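Local coordinates for uncharacterized protein Q6HG14 (Bacillus thuringiensis serovar konkukian, PDB 3F08), which is of unknown function but, as a polyketide cyclase/lipid-transport family member with a Bet v 1-like fold, probably binds an apolar ligand, at residues K130-Q133 against H134-D138; Q16-Q19 against L20-G23; N119-H122 against G123-D127. The protein carries 5 engineered substitutions. All blocks are in the same frame, centred on the assembly; numbering follows the deposited sequence.

Interaction 1: K130-Q133 against H134-D138; sequences KALQ and HAFLD
Leu132 and Phe136, one turn apart near the end of the long C-terminal helix, lie side by side and point the same way. The leucine touches with its CD1 methyl, which comes to 4.0 Å from Phe136 CE2 and slightly farther from CD2. It gets there in two steps: CG stands anti to the backbone nitrogen, beside the carbonyl carbon (chi1 178°), and chi2 (58°) then turns CD1 toward the ring. The same ring also meets the backbone: Leu132 O lies in the ring plane at its edge, 3.5 Å from Phe136 CD2.

Other side chains rest on carbonyl oxygens. Ala135 CB packs 3.4 Å from Leu132 O, and Leu137 bends CD1 back to 3.4 Å from Gln133 O.

Behind these contacts stand the i to i+4 backbone bonds. Lys130 O receives His134 N, Ala131 O receives Ala135 N at 3.0 Å with an N-H...O angle of 151°, and Leu132 O receives Phe136 N at 3.2 Å. Phe136 N is shared with Gln133 O, which also takes Leu137 N; both bonds to Gln133 O are 3.1 Å long, bent and weak. Leu137 N is also bonded to His134 O, three residues back.

In the next shell Leu132 reaches Leu20 and Ile21 of helix 14-21 and Phe136 reaches Gln16, while both also touch Ile10 of strand 3-10. The chemistry is that of a helix whose regular bonds run as far as Phe136 N and are joined in the last turn by i+3 and weak bonds, while leucine and phenylalanine anchor its apolar face against the first helix and strand.

Interaction 2: Q16-Q19 against L20-G23; sequences QVWQ and LIGG
Trp18 and Gly22 make a CH-pi contact across one turn of the helix. Gly22 CA sits 3.4 Å above the centre of the six-membered ring and only 1° off its normal, so that all six ring carbons are about equally distant from it. The tryptophan reaches over because its CG is anti to the backbone nitrogen (chi1 180°), and the glycine, having no side chain, offers its CA directly to the ring face.

The polar contacts are backbone bonds. Ile21 N meets Val17 O at 2.8 Å and is nearly straight, at 170°; Gly22 N meets Trp18 O at 2.7 Å in a more bent bond. Trp18 O is gripped a second time by Arg44 NH1 of the second subunit, an arginine that also makes a cation-pi contact with Trp18 and bonds to Gln19 O, while the indole NE1 is satisfied within its own chain by Asp65 OD1.

The apolar contacts come from Val17 and Ile21, which run alongside each other in the same direction. Val17 CG1 approaches Ile21 CD1 to 3.9 Å. The isoleucine holds CG1 between its own nitrogen and carbonyl carbon, a crowded position that presses this carbon to 3.2 Å from Val17 O. Ile21 CG1 also lies 4.4 Å from Trp18 CE3.

Around this helix, Val17, Trp18 and Ile21 lean on Val90 of strand 81-92, and Val17 also reaches Val101 of strand 99-109. Helix 114-137 packs alongside, with Phe136 against Val17, and the second subunit meets the Trp18-Gln19 part.

Interaction 3: N119-H122 against G123-D127; sequences NLVH and GIYSD. Engineered in segment 119-122: Val121 (natural residue Phe).
The phenol oxygen of Tyr125, 3.5 Å from the Val121 CG1 methyl, is gripped by two hydroxyls, Tyr84 OH and Ser86 OG, both on strand 81-92. These bonds tie the far end of the ring to the sheet, while Val121, an engineered residue where the natural sequence has phenylalanine, packs against its face. Val121 CG1 lies 3.8 Å from the ring centroid, 29° off the normal, in a CH-pi contact displaced toward the hydroxyl end; its closest ring atom is CZ at 3.4 Å. The methyl is placed there because it is anti to its own nitrogen (chi1 175°) and runs forward along the helix. Val121 O also lies over a ring face, 3.5 Å above the plane and toward its rim, and accepts Tyr125 N at 3.0 Å in a nearly straight bond, so one residue meets the tyrosine through both its carbonyl and its methyl.

Elsewhere in the turn, Ser126 N donates to His122 O at 2.9 Å, and Ser126 CB packs 3.3 Å from that oxygen. Ile124 leans back on the previous turn, its CG1 3.1 Å from Leu120 O.

With the tyrosine ring stacked on Trp103 and touching Thr6, Val121 and His122 resting on Thr4, and Leu120 and Ile124 facing Pro80 and Phe79, this part of the helix packs against strands 3-10, 81-92 and 99-109 and the loop at Phe79-Pro80.

Interaction 2 comes first, closing single turns of helix 14-21 just after strand 3-10. The chain then builds the remaining strands before helix 114-137, which carries interaction 3 early in its length and interaction 1 near its end. The three are in series: none nests in or crosses another, since each closes only a helical turn. Interactions 1 and 2 do touch, with Leu132 CD1 3.5 Å from Ile21 CG2, so the first helix and the end of the last one pack together. Interactions 2 and 3 lie on opposite sides of the chain's centre, about 20 Å apart between centres. The seven-stranded antiparallel sheet and long C-terminal helix are those of the helix-grip fold.

Interaction 1: K130-Q133 against H134-D138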
ATOM      1  N   LYS B 130       0.975  -5.378  22.919  1.00 18.74           N
ATOM      2  CA  LYS B 130       1.843  -5.870  23.982  1.00 19.53           C
ATOM      3  C   LYS B 130       3.005  -6.591  23.304  1.00 17.84           C
ATOM      4  O   LYS B 130       4.146  -6.521  23.762  1.00 17.48           O
ATOM      5  CB  LYS B 130       1.088  -6.832  24.905  1.00 22.76           C
ATOM      6  CG  LYS B 130       0.074  -6.145  25.817  1.00 27.33           C
ATOM      7  CD  LYS B 130      -0.648  -7.146  26.711  1.00 32.99           C
ATOM      8  CE  LYS B 130      -1.672  -6.460  27.616  1.00 35.67           C
ATOM      9  NZ  LYS B 130      -2.490  -7.455  28.367  1.00 35.76           N
ATOM     10  N   ALA B 131       2.702  -7.269  22.199  1.00 14.86           N
ATOM     11  CA  ALA B 131       3.714  -7.990  21.440  1.00 14.09           C
ATOM     12  C   ALA B 131       4.670  -6.972  20.823  1.00 13.40           C
ATOM     13  O   ALA B 131       5.875  -7.198  20.770  1.00 11.85           O
ATOM     14  CB  ALA B 131       3.057  -8.840  20.348  1.00 14.06           C
ATOM     15  N   LEU B 132       4.131  -5.843  20.373  1.00 11.15           N
ATOM     16  CA  LEU B 132       4.967  -4.799  19.788  1.00 13.14           C
ATOM     17  C   LEU B 132       5.904  -4.217  20.856  1.00 15.04           C
ATOM     18  O   LEU B 132       7.065  -3.912  20.581  1.00 15.34           O
ATOM     19  CB  LEU B 132       4.084  -3.682  19.205  1.00 13.20           C
ATOM     20  CG  LEU B 132       4.798  -2.470  18.589  1.00 13.58           C
ATOM     21  CD1 LEU B 132       5.710  -2.931  17.462  1.00 13.10           C
ATOM     22  CD2 LEU B 132       3.769  -1.460  18.073  1.00 10.96           C
ATOM     23  N   GLN B 133       5.387  -4.057  22.075  1.00 15.44           N
ATOM     24  CA  GLN B 133       6.185  -3.517  23.175  1.00 15.81           C
ATOM     25  C   GLN B 133       7.315  -4.491  23.463  1.00 15.86           C
ATOM     26  O   GLN B 133       8.461  -4.091  23.673  1.00 15.54           O
ATOM     27  CB  GLN B 133       5.333  -3.333  24.441  1.00 14.87           C
ATOM     28  CG  GLN B 133       6.067  -2.624  25.596  1.00 16.29           C
ATOM     29  CD  GLN B 133       6.236  -1.117  25.373  1.00 18.05           C
ATOM     30  OE1 GLN B 133       5.590  -0.299  26.038  1.00 18.76           O
ATOM     31  NE2 GLN B 133       7.102  -0.748  24.435  1.00 13.11           N
ATOM     32  N   HIS B 134       6.985  -5.776  23.464  1.00 16.26           N
ATOM     33  CA  HIS B 134       7.974  -6.805  23.728  1.00 17.85           C
ATOM     34  C   HIS B 134       9.082  -6.774  22.683  1.00 19.44           C
ATOM     35  O   HIS B 134      10.257  -6.934  23.009  1.00 18.22           O
ATOM     36  CB  HIS B 134       7.305  -8.182  23.753  1.00 20.73           C
ATOM     37  CG  HIS B 134       8.270  -9.319  23.875  1.00 22.96           C
ATOM     38  ND1 HIS B 134       8.715 -10.039  22.785  1.00 25.85           N
ATOM     39  CD2 HIS B 134       8.888  -9.852  24.955  1.00 23.17           C
ATOM     40  CE1 HIS B 134       9.564 -10.966  23.190  1.00 26.06           C
ATOM     41  NE2 HIS B 134       9.686 -10.875  24.503  1.00 26.20           N
ATOM     42  N   ALA B 135       8.702  -6.556  21.427  1.00 20.07           N
ATOM     43  CA  ALA B 135       9.662  -6.494  20.332  1.00 22.06           C
ATOM     44  C   ALA B 135      10.660  -5.365  20.559  1.00 23.18           C
ATOM     45  O   ALA B 135      11.840  -5.492  20.233  1.00 25.74           O
ATOM     46  CB  ALA B 135       8.924  -6.291  19.009  1.00 22.43           C
ATOM     47  N   PHE B 136      10.194  -4.259  21.128  1.00 23.48           N
ATOM     48  CA  PHE B 136      11.081  -3.134  21.377  1.00 25.58           C
ATOM     49  C   PHE B 136      11.880  -3.223  22.667  1.00 28.44           C
ATOM     50  O   PHE B 136      12.783  -2.423  22.906  1.00 29.78           O
ATOM     51  CB  PHE B 136      10.293  -1.834  21.307  1.00 23.36           C
ATOM     52  CG  PHE B 136      10.250  -1.259  19.932  1.00 21.82           C
ATOM     53  CD1 PHE B 136      11.304  -0.473  19.466  1.00 21.30           C
ATOM     54  CD2 PHE B 136       9.207  -1.573  19.064  1.00 19.45           C
ATOM     55  CE1 PHE B 136      11.322  -0.011  18.150  1.00 20.75           C
ATOM     56  CE2 PHE B 136       9.216  -1.119  17.748  1.00 17.98           C
ATOM     57  CZ  PHE B 136      10.275  -0.337  17.288  1.00 17.95           C
ATOM     58  N   LEU B 137      11.539  -4.195  23.502  1.00 31.66           N
ATOM     59  CA  LEU B 137      12.271  -4.419  24.738  1.00 35.28           C
ATOM     60  C   LEU B 137      13.461  -5.261  24.282  1.00 37.88           C
ATOM     61  O   LEU B 137      14.492  -5.332  24.951  1.00 36.59           O
ATOM     62  CB  LEU B 137      11.413  -5.211  25.731  1.00 34.08           C
ATOM     63  CG  LEU B 137      10.795  -4.513  26.951  1.00 34.63           C
ATOM     64  CD1 LEU B 137      10.122  -3.211  26.550  1.00 35.37           C
ATOM     65  CD2 LEU B 137       9.791  -5.456  27.604  1.00 33.38           C
ATOM     66  N   ASP B 138      13.286  -5.880  23.113  1.00 41.58           N
ATOM     67  CA  ASP B 138      14.275  -6.748  22.477  1.00 45.79           C
ATOM     68  C   ASP B 138      14.231  -8.153  23.074  1.00 47.43           C
ATOM     69  O   ASP B 138      13.774  -9.074  22.361  1.00 48.06           O
ATOM     70  CB  ASP B 138      15.688  -6.151  22.600  1.00 46.78           C
ATOM     71  CG  ASP B 138      15.852  -4.870  21.793  1.00 49.17           C
ATOM     72  OD1 ASP B 138      15.506  -4.888  20.592  1.00 48.08           O
ATOM     73  OD2 ASP B 138      16.327  -3.852  22.350  1.00 49.61           O
TER

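Interaction 2: Q16-Q19 against L20-G23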
ATOM      1  N   GLN B  16      11.362   4.201  14.230  1.00 14.01           N
ATOM      2  CA  GLN B  16      11.669   2.794  14.495  1.00 14.44           C
ATOM      3  C   GLN B  16      10.394   1.966  14.418  1.00 14.19           C
ATOM      4  O   GLN B  16      10.346   0.950  13.746  1.00 14.36           O
ATOM      5  CB  GLN B  16      12.249   2.594  15.896  1.00 15.67           C
ATOM      6  CG  GLN B  16      13.499   3.368  16.237  1.00 21.81           C
ATOM      7  CD  GLN B  16      13.880   3.171  17.703  1.00 26.82           C
ATOM      8  OE1 GLN B  16      14.274   2.072  18.113  1.00 30.42           O
ATOM      9  NE2 GLN B  16      13.746   4.227  18.501  1.00 23.71           N
ATOM     10  N   VAL B  17       9.364   2.412  15.128  1.00 12.98           N
ATOM     11  CA  VAL B  17       8.101   1.695  15.151  1.00 13.64           C
ATOM     12  C   VAL B  17       7.460   1.550  13.775  1.00 13.81           C
ATOM     13  O   VAL B  17       7.041   0.453  13.404  1.00 12.81           O
ATOM     14  CB  VAL B  17       7.093   2.374  16.094  1.00 13.26           C
ATOM     15  CG1 VAL B  17       5.785   1.570  16.118  1.00 10.99           C
ATOM     16  CG2 VAL B  17       7.694   2.478  17.493  1.00 10.99           C
ATOM     17  N   TRP B  18       7.364   2.646  13.026  1.00 13.52           N
ATOM     18  CA  TRP B  18       6.767   2.571  11.698  1.00 14.75           C
ATOM     19  C   TRP B  18       7.649   1.732  10.767  1.00 14.12           C
ATOM     20  O   TRP B  18       7.148   1.040   9.885  1.00 15.63           O
ATOM     21  CB  TRP B  18       6.544   3.969  11.114  1.00 13.31           C
ATOM     22  CG  TRP B  18       5.927   3.928   9.740  1.00 13.48           C
ATOM     23  CD1 TRP B  18       6.522   4.277   8.560  1.00 14.09           C
ATOM     24  CD2 TRP B  18       4.603   3.472   9.403  1.00 12.50           C
ATOM     25  NE1 TRP B  18       5.651   4.064   7.507  1.00 15.52           N
ATOM     26  CE2 TRP B  18       4.470   3.571   7.998  1.00 12.33           C
ATOM     27  CE3 TRP B  18       3.522   2.989  10.151  1.00 11.80           C
ATOM     28  CZ2 TRP B  18       3.292   3.205   7.324  1.00 11.99           C
ATOM     29  CZ3 TRP B  18       2.342   2.621   9.477  1.00 12.95           C
ATOM     30  CH2 TRP B  18       2.245   2.734   8.076  1.00 10.93           C
ATOM     31  N   GLN B  19       8.962   1.780  10.971  1.00 15.28           N
ATOM     32  CA  GLN B  19       9.872   0.988  10.147  1.00 16.75           C
ATOM     33  C   GLN B  19       9.520  -0.481  10.355  1.00 16.31           C
ATOM     34  O   GLN B  19       9.446  -1.259   9.408  1.00 17.16           O
ATOM     35  CB  GLN B  19      11.329   1.198  10.569  1.00 18.26           C
ATOM     36  CG  GLN B  19      12.272   1.643   9.450  1.00 24.55           C
ATOM     37  CD  GLN B  19      12.164   0.807   8.183  1.00 25.15           C
ATOM     38  OE1 GLN B  19      12.518  -0.377   8.156  1.00 25.78           O
ATOM     39  NE2 GLN B  19      11.672   1.427   7.121  1.00 28.87           N
ATOM     40  N   LEU B  20       9.302  -0.839  11.615  1.00 16.52           N
ATOM     41  CA  LEU B  20       8.969  -2.201  12.014  1.00 15.61           C
ATOM     42  C   LEU B  20       7.577  -2.655  11.566  1.00 14.89           C
ATOM     43  O   LEU B  20       7.435  -3.707  10.937  1.00 13.56           O
ATOM     44  CB  LEU B  20       9.061  -2.318  13.543  1.00 15.65           C
ATOM     45  CG  LEU B  20       9.441  -3.627  14.251  1.00 20.03           C
ATOM     46  CD1 LEU B  20       8.439  -3.931  15.339  1.00 17.18           C
ATOM     47  CD2 LEU B  20       9.516  -4.768  13.269  1.00 19.80           C
ATOM     48  N   ILE B  21       6.555  -1.859  11.874  1.00 12.68           N
ATOM     49  CA  ILE B  21       5.182  -2.251  11.562  1.00 13.65           C
ATOM     50  C   ILE B  21       4.513  -1.677  10.310  1.00 13.70           C
ATOM     51  O   ILE B  21       3.430  -2.117   9.942  1.00 14.53           O
ATOM     52  CB  ILE B  21       4.263  -1.956  12.765  1.00 12.67           C
ATOM     53  CG1 ILE B  21       4.017  -0.447  12.891  1.00 12.94           C
ATOM     54  CG2 ILE B  21       4.933  -2.448  14.049  1.00 11.83           C
ATOM     55  CD1 ILE B  21       3.004  -0.080  13.959  1.00 12.11           C
ATOM     56  N   GLY B  22       5.146  -0.708   9.660  1.00 14.18           N
ATOM     57  CA  GLY B  22       4.561  -0.106   8.467  1.00 13.59           C
ATOM     58  C   GLY B  22       4.339  -1.041   7.284  1.00 12.73           C
ATOM     59  O   GLY B  22       3.471  -0.789   6.445  1.00 10.11           O
ATOM     60  N   GLY B  23       5.128  -2.109   7.209  1.00 12.12           N
ATOM     61  CA  GLY B  23       4.997  -3.057   6.116  1.00 12.17           C
ATOM     62  C   GLY B  23       3.744  -3.893   6.254  1.00 12.21           C
ATOM     63  O   GLY B  23       3.506  -4.504   7.297  1.00 12.52           O
TER

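Interaction 3: N119-H122 against G123-D127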
ATOM      1  N   ASN B 119     -15.128  -6.950  22.555  1.00 18.04           N
ATOM      2  CA  ASN B 119     -14.137  -7.525  23.464  1.00 19.15           C
ATOM      3  C   ASN B 119     -13.132  -8.398  22.715  1.00 19.37           C
ATOM      4  O   ASN B 119     -11.945  -8.406  23.036  1.00 18.60           O
ATOM      5  CB  ASN B 119     -14.833  -8.349  24.557  1.00 18.85           C
ATOM      6  CG  ASN B 119     -13.851  -9.000  25.517  1.00 19.34           C
ATOM      7  OD1 ASN B 119     -12.955  -8.343  26.043  1.00 20.49           O
ATOM      8  ND2 ASN B 119     -14.024 -10.296  25.755  0.50 19.33           N
ATOM      9  N   LEU B 120     -13.610  -9.138  21.720  1.00 19.31           N
ATOM     10  CA  LEU B 120     -12.736 -10.000  20.934  1.00 19.19           C
ATOM     11  C   LEU B 120     -11.761  -9.166  20.099  1.00 17.86           C
ATOM     12  O   LEU B 120     -10.563  -9.432  20.070  1.00 17.98           O
ATOM     13  CB  LEU B 120     -13.563 -10.889  20.009  1.00 20.97           C
ATOM     14  CG  LEU B 120     -12.776 -11.602  18.906  1.00 25.57           C
ATOM     15  CD1 LEU B 120     -11.832 -12.636  19.522  1.00 26.72           C
ATOM     16  CD2 LEU B 120     -13.745 -12.274  17.950  1.00 27.77           C
ATOM     17  N   VAL B 121     -12.285  -8.163  19.410  1.00 16.55           N
ATOM     18  CA  VAL B 121     -11.447  -7.302  18.584  1.00 16.97           C
ATOM     19  C   VAL B 121     -10.464  -6.514  19.446  1.00 16.19           C
ATOM     20  O   VAL B 121      -9.279  -6.443  19.138  1.00 16.89           O
ATOM     21  CB  VAL B 121     -12.310  -6.340  17.752  1.00 16.04           C
ATOM     22  CG1 VAL B 121     -11.430  -5.372  16.983  1.00 16.82           C
ATOM     23  CG2 VAL B 121     -13.176  -7.143  16.783  1.00 15.68           C
ATOM     24  N   HIS B 122     -10.951  -5.935  20.539  1.00 16.95           N
ATOM     25  CA  HIS B 122     -10.083  -5.174  21.427  1.00 16.38           C
ATOM     26  C   HIS B 122      -8.986  -6.085  21.975  1.00 14.77           C
ATOM     27  O   HIS B 122      -7.843  -5.666  22.130  1.00 16.23           O
ATOM     28  CB  HIS B 122     -10.898  -4.565  22.576  1.00 17.18           C
ATOM     29  CG  HIS B 122     -10.112  -3.636  23.449  1.00 18.79           C
ATOM     30  ND1 HIS B 122      -9.262  -4.083  24.438  1.00 20.62           N
ATOM     31  CD2 HIS B 122     -10.041  -2.283  23.474  1.00 19.34           C
ATOM     32  CE1 HIS B 122      -8.706  -3.044  25.038  1.00 18.90           C
ATOM     33  NE2 HIS B 122      -9.161  -1.942  24.471  1.00 19.24           N
ATOM     34  N   GLY B 123      -9.343  -7.333  22.258  1.00 15.82           N
ATOM     35  CA  GLY B 123      -8.374  -8.287  22.773  1.00 16.25           C
ATOM     36  C   GLY B 123      -7.274  -8.557  21.758  1.00 16.06           C
ATOM     37  O   GLY B 123      -6.110  -8.731  22.113  1.00 19.07           O
ATOM     38  N   ILE B 124      -7.645  -8.598  20.487  1.00 16.65           N
ATOM     39  CA  ILE B 124      -6.681  -8.829  19.429  1.00 15.16           C
ATOM     40  C   ILE B 124      -5.713  -7.651  19.324  1.00 15.84           C
ATOM     41  O   ILE B 124      -4.496  -7.837  19.237  1.00 15.91           O
ATOM     42  CB  ILE B 124      -7.394  -9.035  18.084  1.00 16.33           C
ATOM     43  CG1 ILE B 124      -8.237 -10.309  18.146  1.00 17.70           C
ATOM     44  CG2 ILE B 124      -6.364  -9.135  16.944  1.00 16.95           C
ATOM     45  CD1 ILE B 124      -9.047 -10.571  16.881  1.00 16.17           C
ATOM     46  N   TYR B 125      -6.251  -6.436  19.346  1.00 13.84           N
ATOM     47  CA  TYR B 125      -5.411  -5.247  19.258  1.00 13.95           C
ATOM     48  C   TYR B 125      -4.490  -5.130  20.469  1.00 14.61           C
ATOM     49  O   TYR B 125      -3.308  -4.819  20.331  1.00 13.44           O
ATOM     50  CB  TYR B 125      -6.270  -3.985  19.179  1.00 11.83           C
ATOM     51  CG  TYR B 125      -7.180  -3.903  17.981  1.00 11.87           C
ATOM     52  CD1 TYR B 125      -7.023  -4.756  16.886  1.00 11.53           C
ATOM     53  CD2 TYR B 125      -8.179  -2.930  17.920  1.00  8.58           C
ATOM     54  CE1 TYR B 125      -7.846  -4.639  15.753  1.00 10.95           C
ATOM     55  CE2 TYR B 125      -8.995  -2.802  16.808  1.00 11.69           C
ATOM     56  CZ  TYR B 125      -8.831  -3.655  15.725  1.00 12.53           C
ATOM     57  OH  TYR B 125      -9.643  -3.501  14.618  1.00 12.24           O
ATOM     58  N   SER B 126      -5.043  -5.377  21.655  1.00 15.86           N
ATOM     59  CA  SER B 126      -4.282  -5.292  22.890  1.00 16.99           C
ATOM     60  C   SER B 126      -3.148  -6.313  22.971  1.00 17.06           C
ATOM     61  O   SER B 126      -2.082  -6.023  23.512  1.00 15.90           O
ATOM     62  CB  SER B 126      -5.213  -5.457  24.087  1.00 19.10           C
ATOM     63  OG  SER B 126      -4.455  -5.561  25.277  1.00 25.26           O
ATOM     64  N   ASP B 127      -3.376  -7.512  22.446  1.00 17.59           N
ATOM     65  CA  ASP B 127      -2.335  -8.539  22.457  1.00 18.04           C
ATOM     66  C   ASP B 127      -1.228  -8.148  21.495  1.00 16.64           C
ATOM     67  O   ASP B 127      -0.046  -8.335  21.783  1.00 16.47           O
ATOM     68  CB  ASP B 127      -2.893  -9.898  22.029  1.00 20.65           C
ATOM     69  CG  ASP B 127      -3.661 -10.584  23.132  1.00 25.01           C
ATOM     70  OD1 ASP B 127      -3.471 -10.210  24.311  1.00 25.58           O
ATOM     71  OD2 ASP B 127      -4.438 -11.514  22.817  1.00 26.70           O
TER